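Local coordinates for protein 2-hydroxyisobutyryl-CoA synthetase (Aquincola tertiaricarbonis, PDB 6HDY) that belongs to the AMP-binding enzyme family of the ANL clan, pairing a large nucleotide-binding region with the C-terminal domain of AMP-binding enzymes, at residues F248-P253 against S282-V287; W156-R161 against Y273-M278; S173-S178 against A217-P222. All coordinates share one frame; numbering follows the deposited sequence.

Contact 1. Residues F248-P253 against S282-V287; sequences FFSGEP and SPFMNV. With 8LQ ([[(2~{R},3~{S},4~{R},5~{R})-5-(6-aminopurin-9-yl)-3,4-bis(oxidanyl)oxolan-2-yl]methoxy-oxidanyl-phosphoryl] (3~{S})-3-oxidanylbutanoate), chain C; 3HL ((3S)-3-hydroxybutanoic acid), chain B.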
loop_
_atom_site.group_PDB
_atom_site.type_symbol
_atom_site.label_atom_id
_atom_site.label_comp_id
_atom_site.label_asym_id
_atom_site.label_seq_id
_atom_site.Cartn_x
_atom_site.Cartn_y
_atom_site.Cartn_z
ATOM N N PHE A 248 -5.337 15.593 -7.633
ATOM C CA PHE A 248 -4.618 16.396 -6.644
ATOM C C PHE A 248 -3.299 15.736 -6.349
ATOM O O PHE A 248 -3.246 14.530 -6.193
ATOM C CB PHE A 248 -5.459 16.732 -5.407
ATOM C CG PHE A 248 -5.782 15.622 -4.429
ATOM C CD1 PHE A 248 -6.770 14.685 -4.718
ATOM C CD2 PHE A 248 -5.211 15.607 -3.154
ATOM C CE1 PHE A 248 -7.111 13.697 -3.783
ATOM C CE2 PHE A 248 -5.557 14.624 -2.221
ATOM C CZ PHE A 248 -6.482 13.661 -2.554
ATOM N N PHE A 249 -2.229 16.502 -6.413
ATOM C CA PHE A 249 -0.879 15.952 -6.361
ATOM C C PHE A 249 0.009 16.565 -5.313
ATOM O O PHE A 249 -0.092 17.762 -4.998
ATOM C CB PHE A 249 -0.170 16.158 -7.748
ATOM C CG PHE A 249 -0.914 15.772 -9.018
ATOM C CD1 PHE A 249 -1.278 14.448 -9.260
ATOM C CD2 PHE A 249 -1.184 16.725 -10.006
ATOM C CE1 PHE A 249 -1.938 14.094 -10.441
ATOM C CE2 PHE A 249 -1.849 16.366 -11.187
ATOM C CZ PHE A 249 -2.202 15.055 -11.406
ATOM N N SER A 250 0.966 15.752 -4.870
ATOM C CA SER A 250 2.043 16.136 -3.963
ATOM C C SER A 250 3.271 15.290 -4.295
ATOM O O SER A 250 3.166 14.312 -5.046
ATOM C CB SER A 250 1.615 15.957 -2.508
ATOM O OG SER A 250 1.697 14.598 -2.133
ATOM N N GLY A 251 4.427 15.690 -3.775
ATOM C CA GLY A 251 5.642 14.908 -3.939
ATOM C C GLY A 251 6.764 15.572 -4.690
ATOM O O GLY A 251 7.925 15.239 -4.462
ATOM N N GLU A 252 6.431 16.517 -5.586
ATOM C CA GLU A 252 7.398 17.179 -6.466
ATOM C C GLU A 252 6.701 18.330 -7.201
ATOM O O GLU A 252 5.479 18.309 -7.287
ATOM C CB GLU A 252 7.901 16.162 -7.532
ATOM C CG GLU A 252 6.759 15.459 -8.264
ATOM C CD GLU A 252 7.101 14.679 -9.512
ATOM O OE1 GLU A 252 8.293 14.394 -9.741
ATOM O OE2 GLU A 252 6.164 14.322 -10.253
ATOM N N PRO A 253 7.433 19.290 -7.818
ATOM C CA PRO A 253 6.752 20.331 -8.613
ATOM C C PRO A 253 6.030 19.721 -9.833
ATOM O O PRO A 253 6.341 18.605 -10.264
ATOM C CB PRO A 253 7.905 21.254 -9.057
ATOM C CG PRO A 253 9.048 20.935 -8.134
ATOM C CD PRO A 253 8.900 19.470 -7.856
ATOM N N SER A 282 3.544 15.663 8.001
ATOM C CA SER A 282 2.163 15.167 7.859
ATOM C C SER A 282 1.378 15.763 9.030
ATOM O O SER A 282 1.911 15.772 10.136
ATOM C CB SER A 282 2.088 13.652 7.900
ATOM O OG SER A 282 2.878 13.094 6.866
ATOM N N PRO A 283 0.181 16.359 8.845
ATOM C CA PRO A 283 -0.618 16.491 7.609
ATOM C C PRO A 283 0.066 17.403 6.570
ATOM O O PRO A 283 0.116 18.622 6.724
ATOM C CB PRO A 283 -1.972 17.016 8.134
ATOM C CG PRO A 283 -1.628 17.776 9.390
ATOM C CD PRO A 283 -0.502 16.971 10.006
ATOM N N PHE A 284 0.648 16.785 5.539
ATOM C CA PHE A 284 1.446 17.455 4.510
ATOM C C PHE A 284 0.603 18.328 3.575
ATOM O O PHE A 284 1.166 19.168 2.871
ATOM C CB PHE A 284 2.300 16.441 3.714
ATOM C CG PHE A 284 1.473 15.356 3.058
ATOM C CD1 PHE A 284 0.819 15.591 1.847
ATOM C CD2 PHE A 284 1.320 14.110 3.666
ATOM C CE1 PHE A 284 0.025 14.611 1.266
ATOM C CE2 PHE A 284 0.551 13.121 3.065
ATOM C CZ PHE A 284 -0.095 13.381 1.871
ATOM N N MET A 285 -0.740 18.132 3.569
ATOM C CA MET A 285 -1.650 18.951 2.768
ATOM C C MET A 285 -1.817 20.356 3.408
ATOM O O MET A 285 -2.623 21.133 2.926
ATOM C CB MET A 285 -3.020 18.240 2.571
ATOM C CG MET A 285 -2.944 17.022 1.670
ATOM S SD MET A 285 -4.520 16.166 1.367
ATOM C CE MET A 285 -5.309 17.321 0.336
ATOM N N ASN A 286 -1.019 20.702 4.454
ATOM C CA ASN A 286 -1.032 22.026 5.124
ATOM C C ASN A 286 -0.753 23.195 4.131
ATOM O O ASN A 286 -0.978 24.367 4.431
ATOM C CB ASN A 286 -0.049 22.036 6.312
ATOM C CG ASN A 286 1.399 22.022 5.884
ATOM O OD1 ASN A 286 1.912 21.022 5.427
ATOM N ND2 ASN A 286 2.083 23.144 5.966
ATOM N N VAL A 287 -0.226 22.851 2.965
ATOM C CA VAL A 287 -0.051 23.753 1.824
ATOM C C VAL A 287 -0.838 23.074 0.700
ATOM O O VAL A 287 -0.573 21.897 0.393
ATOM C CB VAL A 287 1.405 24.158 1.444
ATOM C CG1 VAL A 287 2.021 25.059 2.508
ATOM C CG2 VAL A 287 2.287 22.945 1.165
HETATM N N9 8LQ C . 7.580 18.418 -2.772
HETATM C C8 8LQ C . 6.567 17.781 -2.164
HETATM N N7 8LQ C . 5.420 18.307 -2.581
HETATM C C5 8LQ C . 5.715 19.297 -3.439
HETATM C C6 8LQ C . 4.962 20.124 -4.196
HETATM N N6 8LQ C . 3.644 20.050 -4.089
HETATM N N1 8LQ C . 5.515 21.037 -5.018
HETATM C C2 8LQ C . 6.904 21.127 -5.142
HETATM N N3 8LQ C . 7.657 20.219 -4.412
HETATM C C4 8LQ C . 7.057 19.355 -3.559
HETATM C CAA 8LQ C . 4.471 13.151 1.644
HETATM C CAZ 8LQ C . 4.144 14.231 0.579
HETATM O OAE 8LQ C . 3.909 13.608 -0.680
HETATM C CAL 8LQ C . 5.281 15.258 0.413
HETATM C CAS 8LQ C . 6.605 14.556 0.083
HETATM O OAC 8LQ C . 6.821 14.158 -1.058
HETATM O OAQ 8LQ C . 7.447 14.349 1.159
HETATM P PBC 8LQ C . 8.976 13.908 0.996
HETATM O OAH 8LQ C . 8.907 12.464 0.339
HETATM O OAD 8LQ C . 9.729 13.924 2.263
HETATM O "O5'" 8LQ C . 9.583 14.969 -0.005
HETATM C "C5'" 8LQ C . 9.417 16.342 0.341
HETATM C "C4'" 8LQ C . 10.020 17.209 -0.735
HETATM O "O4'" 8LQ C . 9.357 16.936 -1.999
HETATM C "C3'" 8LQ C . 9.686 18.602 -0.407
HETATM O "O3'" 8LQ C . 10.674 19.155 0.508
HETATM C "C2'" 8LQ C . 9.740 19.246 -1.794
HETATM O "O2'" 8LQ C . 11.137 19.419 -2.260
HETATM C "C1'" 8LQ C . 9.055 18.189 -2.630
HETATM C CA 3HL B . 5.685 14.373 0.331
HETATM C CB 3HL B . 5.509 13.597 1.656
HETATM O OG1 3HL B . 4.288 13.892 2.326
HETATM C CG2 3HL B . 5.531 12.114 1.440
HETATM C C 3HL B . 4.453 15.211 0.091
HETATM O OA 3HL B . 3.388 14.653 -0.134
HETATM O OB 3HL B . 4.591 16.537 0.342
#

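Contact 2. Residues W156-R161 against Y273-M278; sequences WGMGIR and YDCGSM. With 8LQ ([[(2~{R},3~{S},4~{R},5~{R})-5-(6-aminopurin-9-yl)-3,4-bis(oxidanyl)oxolan-2-yl]methoxy-oxidanyl-phosphoryl] (3~{S})-3-oxidanylbutanoate), chain C; 3HL ((3S)-3-hydroxybutanoic acid), chain B.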
loop_
_atom_site.group_PDB
_atom_site.type_symbol
_atom_site.label_atom_id
_atom_site.label_comp_id
_atom_site.label_asym_id
_atom_site.label_seq_id
_atom_site.Cartn_x
_atom_site.Cartn_y
_atom_site.Cartn_z
ATOM N N TRP A 156 -12.092 18.570 1.051
ATOM C CA TRP A 156 -13.409 19.188 0.931
ATOM C C TRP A 156 -13.206 20.553 0.232
ATOM O O TRP A 156 -13.986 20.910 -0.657
ATOM C CB TRP A 156 -14.063 19.351 2.318
ATOM C CG TRP A 156 -15.386 20.058 2.276
ATOM C CD1 TRP A 156 -15.599 21.387 2.090
ATOM C CD2 TRP A 156 -16.679 19.462 2.421
ATOM N NE1 TRP A 156 -16.943 21.651 2.043
ATOM C CE2 TRP A 156 -17.634 20.492 2.262
ATOM C CE3 TRP A 156 -17.127 18.152 2.658
ATOM C CZ2 TRP A 156 -19.009 20.264 2.365
ATOM C CZ3 TRP A 156 -18.492 17.921 2.744
ATOM C CH2 TRP A 156 -19.418 18.969 2.586
ATOM N N GLY A 157 -12.121 21.246 0.586
ATOM C CA GLY A 157 -11.734 22.519 -0.026
ATOM C C GLY A 157 -11.469 22.438 -1.521
ATOM O O GLY A 157 -11.563 23.452 -2.230
ATOM N N MET A 158 -11.124 21.226 -2.010
ATOM C CA MET A 158 -10.876 20.934 -3.420
ATOM C C MET A 158 -12.174 20.513 -4.132
ATOM O O MET A 158 -12.158 20.187 -5.328
ATOM C CB MET A 158 -9.813 19.849 -3.571
ATOM C CG MET A 158 -8.503 20.165 -2.877
ATOM S SD MET A 158 -7.327 18.798 -3.066
ATOM C CE MET A 158 -5.772 19.608 -2.502
ATOM N N GLY A 159 -13.289 20.556 -3.399
ATOM C CA GLY A 159 -14.594 20.160 -3.914
ATOM C C GLY A 159 -14.863 18.666 -3.884
ATOM O O GLY A 159 -15.838 18.215 -4.496
ATOM N N ILE A 160 -13.989 17.875 -3.198
ATOM C CA ILE A 160 -14.150 16.426 -3.027
ATOM C C ILE A 160 -15.201 16.216 -1.927
ATOM O O ILE A 160 -15.204 16.929 -0.920
ATOM C CB ILE A 160 -12.805 15.646 -2.770
ATOM C CG1 ILE A 160 -11.661 16.128 -3.709
ATOM C CG2 ILE A 160 -13.012 14.125 -2.908
ATOM C CD1 ILE A 160 -10.240 15.630 -3.324
ATOM N N ARG A 161 -16.137 15.288 -2.146
ATOM C CA ARG A 161 -17.268 15.110 -1.236
ATOM C C ARG A 161 -17.511 13.708 -0.723
ATOM O O ARG A 161 -17.120 12.754 -1.395
ATOM C CB ARG A 161 -18.551 15.602 -1.954
ATOM C CG ARG A 161 -18.595 17.109 -2.242
ATOM C CD ARG A 161 -18.733 17.939 -0.975
ATOM N NE ARG A 161 -18.786 19.384 -1.261
ATOM C CZ ARG A 161 -17.739 20.195 -1.251
ATOM N NH1 ARG A 161 -16.517 19.719 -1.016
ATOM N NH2 ARG A 161 -17.894 21.483 -1.509
ATOM N N TYR A 273 -5.035 20.075 -8.705
ATOM C CA TYR A 273 -4.752 20.786 -7.462
ATOM C C TYR A 273 -3.384 20.450 -6.969
ATOM O O TYR A 273 -2.974 19.298 -7.066
ATOM C CB TYR A 273 -5.802 20.496 -6.390
ATOM C CG TYR A 273 -7.169 20.974 -6.809
ATOM C CD1 TYR A 273 -7.401 22.322 -7.093
ATOM C CD2 TYR A 273 -8.202 20.074 -7.041
ATOM C CE1 TYR A 273 -8.647 22.766 -7.521
ATOM C CE2 TYR A 273 -9.465 20.511 -7.437
ATOM C CZ TYR A 273 -9.686 21.859 -7.663
ATOM O OH TYR A 273 -10.913 22.292 -8.090
ATOM N N ASP A 274 -2.675 21.463 -6.459
ATOM C CA ASP A 274 -1.346 21.328 -5.885
ATOM C C ASP A 274 -1.482 21.279 -4.353
ATOM O O ASP A 274 -2.281 22.027 -3.777
ATOM C CB ASP A 274 -0.455 22.508 -6.316
ATOM C CG ASP A 274 1.055 22.360 -6.117
ATOM O OD1 ASP A 274 1.544 21.210 -6.035
ATOM O OD2 ASP A 274 1.757 23.391 -6.141
ATOM N N CYS A 275 -0.747 20.344 -3.719
ATOM C CA CYS A 275 -0.652 20.205 -2.263
ATOM C C CYS A 275 0.696 19.581 -1.902
ATOM O O CYS A 275 1.385 19.073 -2.781
ATOM C CB CYS A 275 -1.831 19.435 -1.647
ATOM S SG CYS A 275 -1.878 17.666 -2.032
ATOM N N GLY A 276 1.046 19.617 -0.620
ATOM C CA GLY A 276 2.225 18.932 -0.139
ATOM C C GLY A 276 3.398 19.755 0.315
ATOM O O GLY A 276 3.965 20.525 -0.455
ATOM N N SER A 277 3.791 19.541 1.574
ATOM C CA SER A 277 4.981 20.126 2.188
ATOM C C SER A 277 6.024 19.008 2.229
ATOM O O SER A 277 6.690 18.760 1.223
ATOM C CB SER A 277 4.672 20.673 3.584
ATOM O OG SER A 277 4.022 19.716 4.406
ATOM N N MET A 278 6.110 18.289 3.365
ATOM C CA MET A 278 7.064 17.216 3.638
ATOM C C MET A 278 6.390 16.103 4.391
ATOM O O MET A 278 5.373 16.327 5.027
ATOM C CB MET A 278 8.227 17.749 4.484
ATOM C CG MET A 278 8.839 19.045 3.946
ATOM S SD MET A 278 10.135 19.645 5.026
ATOM C CE MET A 278 9.393 20.662 5.794
HETATM N N9 8LQ C . 7.580 18.418 -2.772
HETATM C C8 8LQ C . 6.567 17.781 -2.164
HETATM N N7 8LQ C . 5.420 18.307 -2.581
HETATM C C5 8LQ C . 5.715 19.297 -3.439
HETATM C C6 8LQ C . 4.962 20.124 -4.196
HETATM N N6 8LQ C . 3.644 20.050 -4.089
HETATM N N1 8LQ C . 5.515 21.037 -5.018
HETATM C C2 8LQ C . 6.904 21.127 -5.142
HETATM N N3 8LQ C . 7.657 20.219 -4.412
HETATM C C4 8LQ C . 7.057 19.355 -3.559
HETATM C CAA 8LQ C . 4.471 13.151 1.644
HETATM C CAZ 8LQ C . 4.144 14.231 0.579
HETATM O OAE 8LQ C . 3.909 13.608 -0.680
HETATM C CAL 8LQ C . 5.281 15.258 0.413
HETATM C CAS 8LQ C . 6.605 14.556 0.083
HETATM O OAC 8LQ C . 6.821 14.158 -1.058
HETATM O OAQ 8LQ C . 7.447 14.349 1.159
HETATM P PBC 8LQ C . 8.976 13.908 0.996
HETATM O OAH 8LQ C . 8.907 12.464 0.339
HETATM O OAD 8LQ C . 9.729 13.924 2.263
HETATM O "O5'" 8LQ C . 9.583 14.969 -0.005
HETATM C "C5'" 8LQ C . 9.417 16.342 0.341
HETATM C "C4'" 8LQ C . 10.020 17.209 -0.735
HETATM O "O4'" 8LQ C . 9.357 16.936 -1.999
HETATM C "C3'" 8LQ C . 9.686 18.602 -0.407
HETATM O "O3'" 8LQ C . 10.674 19.155 0.508
HETATM C "C2'" 8LQ C . 9.740 19.246 -1.794
HETATM O "O2'" 8LQ C . 11.137 19.419 -2.260
HETATM C "C1'" 8LQ C . 9.055 18.189 -2.630
HETATM C CA 3HL B . 5.685 14.373 0.331
HETATM C CB 3HL B . 5.509 13.597 1.656
HETATM O OG1 3HL B . 4.288 13.892 2.326
HETATM C CG2 3HL B . 5.531 12.114 1.440
HETATM C C 3HL B . 4.453 15.211 0.091
HETATM O OA 3HL B . 3.388 14.653 -0.134
HETATM O OB 3HL B . 4.591 16.537 0.342
#

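Contact 3. Residues S173-S178 against A217-P222; sequences SLYMGS and AFYGTP. With 8LQ ([[(2~{R},3~{S},4~{R},5~{R})-5-(6-aminopurin-9-yl)-3,4-bis(oxidanyl)oxolan-2-yl]methoxy-oxidanyl-phosphoryl] (3~{S})-3-oxidanylbutanoate), chain C; 3HL ((3S)-3-hydroxybutanoic acid), chain B.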
loop_
_atom_site.group_PDB
_atom_site.type_symbol
_atom_site.label_atom_id
_atom_site.label_comp_id
_atom_site.label_asym_id
_atom_site.label_seq_id
_atom_site.Cartn_x
_atom_site.Cartn_y
_atom_site.Cartn_z
ATOM N N SER A 173 3.726 2.327 1.220
ATOM C CA SER A 173 4.904 1.735 1.851
ATOM C C SER A 173 5.382 2.704 2.937
ATOM O O SER A 173 4.564 3.236 3.676
ATOM C CB SER A 173 5.992 1.501 0.795
ATOM O OG SER A 173 7.128 0.851 1.353
ATOM N N LEU A 174 6.697 2.980 2.983
ATOM C CA LEU A 174 7.318 3.930 3.899
ATOM C C LEU A 174 6.773 5.328 3.641
ATOM O O LEU A 174 6.537 6.083 4.581
ATOM C CB LEU A 174 8.844 3.923 3.682
ATOM C CG LEU A 174 9.598 2.710 4.181
ATOM C CD1 LEU A 174 11.031 2.840 3.833
ATOM C CD2 LEU A 174 9.439 2.530 5.689
ATOM N N TYR A 175 6.552 5.651 2.366
ATOM C CA TYR A 175 6.095 6.938 1.836
ATOM C C TYR A 175 4.759 7.443 2.427
ATOM O O TYR A 175 3.730 6.774 2.313
ATOM C CB TYR A 175 6.044 6.831 0.308
ATOM C CG TYR A 175 5.667 8.121 -0.381
ATOM C CD1 TYR A 175 6.465 9.254 -0.262
ATOM C CD2 TYR A 175 4.522 8.205 -1.169
ATOM C CE1 TYR A 175 6.139 10.442 -0.918
ATOM C CE2 TYR A 175 4.192 9.385 -1.842
ATOM C CZ TYR A 175 5.001 10.503 -1.704
ATOM O OH TYR A 175 4.701 11.674 -2.346
ATOM N N MET A 176 4.771 8.672 3.004
ATOM C CA MET A 176 3.603 9.255 3.682
ATOM C C MET A 176 2.475 9.753 2.790
ATOM O O MET A 176 1.334 9.834 3.263
ATOM C CB MET A 176 4.006 10.382 4.636
ATOM C CG MET A 176 4.738 9.897 5.885
ATOM S SD MET A 176 3.783 8.814 6.951
ATOM C CE MET A 176 2.471 9.885 7.529
ATOM N N GLY A 177 2.812 10.140 1.554
ATOM C CA GLY A 177 1.892 10.695 0.586
ATOM C C GLY A 177 0.620 9.906 0.403
ATOM O O GLY A 177 -0.478 10.449 0.558
ATOM N N SER A 178 0.765 8.626 0.017
ATOM C CA SER A 178 -0.376 7.729 -0.215
ATOM C C SER A 178 -1.258 7.561 1.028
ATOM O O SER A 178 -2.486 7.666 0.927
ATOM C CB SER A 178 0.125 6.367 -0.667
ATOM O OG SER A 178 1.041 5.858 0.288
ATOM N N ALA A 217 -12.160 11.693 -8.064
ATOM C CA ALA A 217 -10.863 12.255 -7.715
ATOM C C ALA A 217 -9.707 11.265 -7.816
ATOM O O ALA A 217 -9.890 10.058 -7.663
ATOM C CB ALA A 217 -10.910 12.905 -6.337
ATOM N N PHE A 218 -8.517 11.794 -8.137
ATOM C CA PHE A 218 -7.285 11.014 -8.298
ATOM C C PHE A 218 -6.190 11.655 -7.507
ATOM O O PHE A 218 -6.014 12.864 -7.608
ATOM C CB PHE A 218 -6.845 10.970 -9.774
ATOM C CG PHE A 218 -5.548 10.236 -10.053
ATOM C CD1 PHE A 218 -4.324 10.894 -9.977
ATOM C CD2 PHE A 218 -5.556 8.900 -10.431
ATOM C CE1 PHE A 218 -3.140 10.221 -10.240
ATOM C CE2 PHE A 218 -4.370 8.235 -10.718
ATOM C CZ PHE A 218 -3.171 8.896 -10.610
ATOM N N TYR A 219 -5.398 10.838 -6.788
ATOM C CA TYR A 219 -4.219 11.300 -6.074
ATOM C C TYR A 219 -2.978 10.542 -6.527
ATOM O O TYR A 219 -3.001 9.308 -6.622
ATOM C CB TYR A 219 -4.378 11.179 -4.527
ATOM C CG TYR A 219 -3.079 11.462 -3.789
ATOM C CD1 TYR A 219 -2.704 12.765 -3.466
ATOM C CD2 TYR A 219 -2.187 10.436 -3.489
ATOM C CE1 TYR A 219 -1.495 13.032 -2.822
ATOM C CE2 TYR A 219 -0.964 10.694 -2.870
ATOM C CZ TYR A 219 -0.625 11.991 -2.534
ATOM O OH TYR A 219 0.599 12.229 -1.972
ATOM N N GLY A 220 -1.879 11.284 -6.693
ATOM C CA GLY A 220 -0.552 10.735 -6.944
ATOM C C GLY A 220 0.442 11.842 -7.200
ATOM O O GLY A 220 0.224 12.969 -6.754
ATOM N N THR A 221 1.509 11.541 -7.967
ATOM C CA THR A 221 2.499 12.555 -8.377
ATOM C C THR A 221 2.102 13.135 -9.729
ATOM O O THR A 221 1.480 12.413 -10.530
ATOM C CB THR A 221 3.950 12.016 -8.445
ATOM O OG1 THR A 221 4.057 11.005 -9.458
ATOM C CG2 THR A 221 4.496 11.539 -7.073
ATOM N N PRO A 222 2.453 14.418 -10.026
ATOM C CA PRO A 222 2.142 14.969 -11.364
ATOM C C PRO A 222 2.764 14.147 -12.491
ATOM O O PRO A 222 2.160 14.044 -13.549
ATOM C CB PRO A 222 2.697 16.398 -11.311
ATOM C CG PRO A 222 2.914 16.693 -9.856
ATOM C CD PRO A 222 3.206 15.390 -9.206
HETATM N N9 8LQ C . 7.580 18.418 -2.772
HETATM C C8 8LQ C . 6.567 17.781 -2.164
HETATM N N7 8LQ C . 5.420 18.307 -2.581
HETATM C C5 8LQ C . 5.715 19.297 -3.439
HETATM C C6 8LQ C . 4.962 20.124 -4.196
HETATM N N6 8LQ C . 3.644 20.050 -4.089
HETATM N N1 8LQ C . 5.515 21.037 -5.018
HETATM C C2 8LQ C . 6.904 21.127 -5.142
HETATM N N3 8LQ C . 7.657 20.219 -4.412
HETATM C C4 8LQ C . 7.057 19.355 -3.559
HETATM C CAA 8LQ C . 4.471 13.151 1.644
HETATM C CAZ 8LQ C . 4.144 14.231 0.579
HETATM O OAE 8LQ C . 3.909 13.608 -0.680
HETATM C CAL 8LQ C . 5.281 15.258 0.413
HETATM C CAS 8LQ C . 6.605 14.556 0.083
HETATM O OAC 8LQ C . 6.821 14.158 -1.058
HETATM O OAQ 8LQ C . 7.447 14.349 1.159
HETATM P PBC 8LQ C . 8.976 13.908 0.996
HETATM O OAH 8LQ C . 8.907 12.464 0.339
HETATM O OAD 8LQ C . 9.729 13.924 2.263
HETATM O "O5'" 8LQ C . 9.583 14.969 -0.005
HETATM C "C5'" 8LQ C . 9.417 16.342 0.341
HETATM C "C4'" 8LQ C . 10.020 17.209 -0.735
HETATM O "O4'" 8LQ C . 9.357 16.936 -1.999
HETATM C "C3'" 8LQ C . 9.686 18.602 -0.407
HETATM O "O3'" 8LQ C . 10.674 19.155 0.508
HETATM C "C2'" 8LQ C . 9.740 19.246 -1.794
HETATM O "O2'" 8LQ C . 11.137 19.419 -2.260
HETATM C "C1'" 8LQ C . 9.055 18.189 -2.630
HETATM C CA 3HL B . 5.685 14.373 0.331
HETATM C CB 3HL B . 5.509 13.597 1.656
HETATM O OG1 3HL B . 4.288 13.892 2.326
HETATM C CG2 3HL B . 5.531 12.114 1.440
HETATM C C 3HL B . 4.453 15.211 0.091
HETATM O OA 3HL B . 3.388 14.653 -0.134
HETATM O OB 3HL B . 4.591 16.537 0.342
HETATM O O HOH W 1 2.569 11.571 -4.078
#

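Contact 1. Residues F248-P253 against S282-V287
Met-285 and Phe-248 meet where the end of strand 246-249, in the parallel sheet of this AMP-binding fold, faces the loop between strands 271-274 and 287-288. Their side chains cross at about a right angle. The methyl CE of Met-285 lies 3.7 Å from CE2 of Phe-248 and 3.9 Å from CD2 of the same ring, so CD2 and CE2 are the ring atoms touched. The sulfur SD of Met-285 stands 5.3 Å from the Phe-248 ring centroid and 74° off the normal, an oblique Met-aromatic contact. Met-285 reaches it because CG and SD run out extended (chi2 -179°) and only the last bond turns CE toward these two atoms (chi3 71°). Tyr-219 of the neighbouring strand also meets the Phe-248 ring, and Ile-154 of helix 141-157 packs on Met-285.

Ser-250, two residues past Phe-248, and Phe-284, just before Met-285, line the pocket. Phe-284 CE1 approaches Ser-250 OG to 3.8 Å, while one face of the Phe-284 ring carries the ligands, with 8LQ CAZ 3.8 Å above the plane and offset from the centre. The models of 8LQ and 3HL overlap there, so they are best read as alternative occupants. Ser-250 OG also hydrogen-bonds to Tyr-219 OH, and which acceptor takes its proton remains unsettled. Its candidate ligand partners are OAE of 8LQ, 2.8 Å from Ser-250 OG, and OA of 3HL, 2.6 Å from that same hydroxyl.

Contact 2. Residues W156-R161 against Y273-M278
Met-158 and Tyr-273, with CA atoms 7.3 Å apart, mark the nearest backbone approach between the end of helix 141-157 and edge strand 271-274; Gly-159, at positive phi, closes the helix in a Schellman motif. The Met-158 and Tyr-273 side chains run antiparallel, one alongside the other. Met-158 CB sits off-centre over the Tyr-273 ring, 4.2 Å from the centroid and 29° off the normal, a CH-pi contact. SD of Met-158 stands obliquely, 5.1 Å from the Tyr-273 ring centroid, a Met-aromatic contact, and the Met-158 carbonyl O comes 3.4 Å from Tyr-273 CE2, obliquely to the ring. Because the Met-158 chain is extended beyond CG (chi2 178°), its methyl CE travels on to reach CB of Cys-275 at 4.0 Å. Arg-161 NH1 and Gly-159 N both donate to Trp-156 O.

Past the packing, the strand end turns to the nucleotide. N6 of 8LQ donates to Asp-274 OD1 at 3.1 Å and to Cys-275 O at 2.8 Å, while Asp-274 OD2 is held by Ser-256. The chemistry is thus divided: apolar and sulfur contacts of Met-158 pack the residue after the helix against Tyr-273 and Cys-275, whereas two oxygen acceptors read the adenine amino group.

Contact 3. Residues S173-S178 against A217-P222
The start of helix 176-187 faces the end of strand 217-220, a central strand of the parallel sheet, and together they form a wall of the ligand pocket in this AMP-binding fold. Backbones come nearest at Ser-178 and Gly-220, whose CA atoms are 7.4 Å apart. Tyr-219 bridges the gap: with CG anti to the backbone N (chi1 171°), its ring projects toward the first helical turn and brings the Tyr-219 hydroxyl OH, bonded to Ser-250, to 3.3 Å from CA of Gly-177. That residue has no side chain, and the hydroxyl settles directly on its backbone. The flank of the ring follows, with CE2 of Tyr-219 at 3.9 Å from N of Ser-178, obliquely placed.

Tyr-175, before the helix, folds back so that the backbone N of Gly-177 lies 3.6 Å above the centre of its ring. Its hydroxyl points into the pocket, where Tyr-175 OH lies 2.7 Å from OAE of 8LQ. Phe-465, from the C-terminal domain, packs edge-to-face with Tyr-175. Just past the strand, Thr-221 is the N-cap of helix 222-234, its OG1 capping Tyr-224 N and also bonded to Phe-465 O, so both segments have a link to that domain.

The two tyrosine hydroxyls stand 4.2 Å apart, measured between Tyr-175 OH and Tyr-219 OH, and a water joins them. This water lies in the plane of the Tyr-175 ring, 2.7 Å from Tyr-175 OH and 3.0 Å from Tyr-219 OH.

How the contacts relate
Following the chain from the N terminus, segment 156-161 at the end of helix 141-157 comes first, and contact 2 closes the longest loop when it meets 273-278. Contact 3, joining 173-178 to 217-222, is nested inside that loop and closes before contact 1 opens at 248-253. Contact 1 then crosses contact 2, since its second segment, 282-287, lies beyond 273-278. Strands 217-220, 246-249 and 271-274 are consecutive neighbours in the parallel sheet, so the three contacts tie its successive strand ends to helix 141-157, helix 176-187 and the 282-287 loop. All three touch both 8LQ and 3HL; contacts 1 and 2 also join through Phe-284 O and Ser-277 N, 3.0 Å apart.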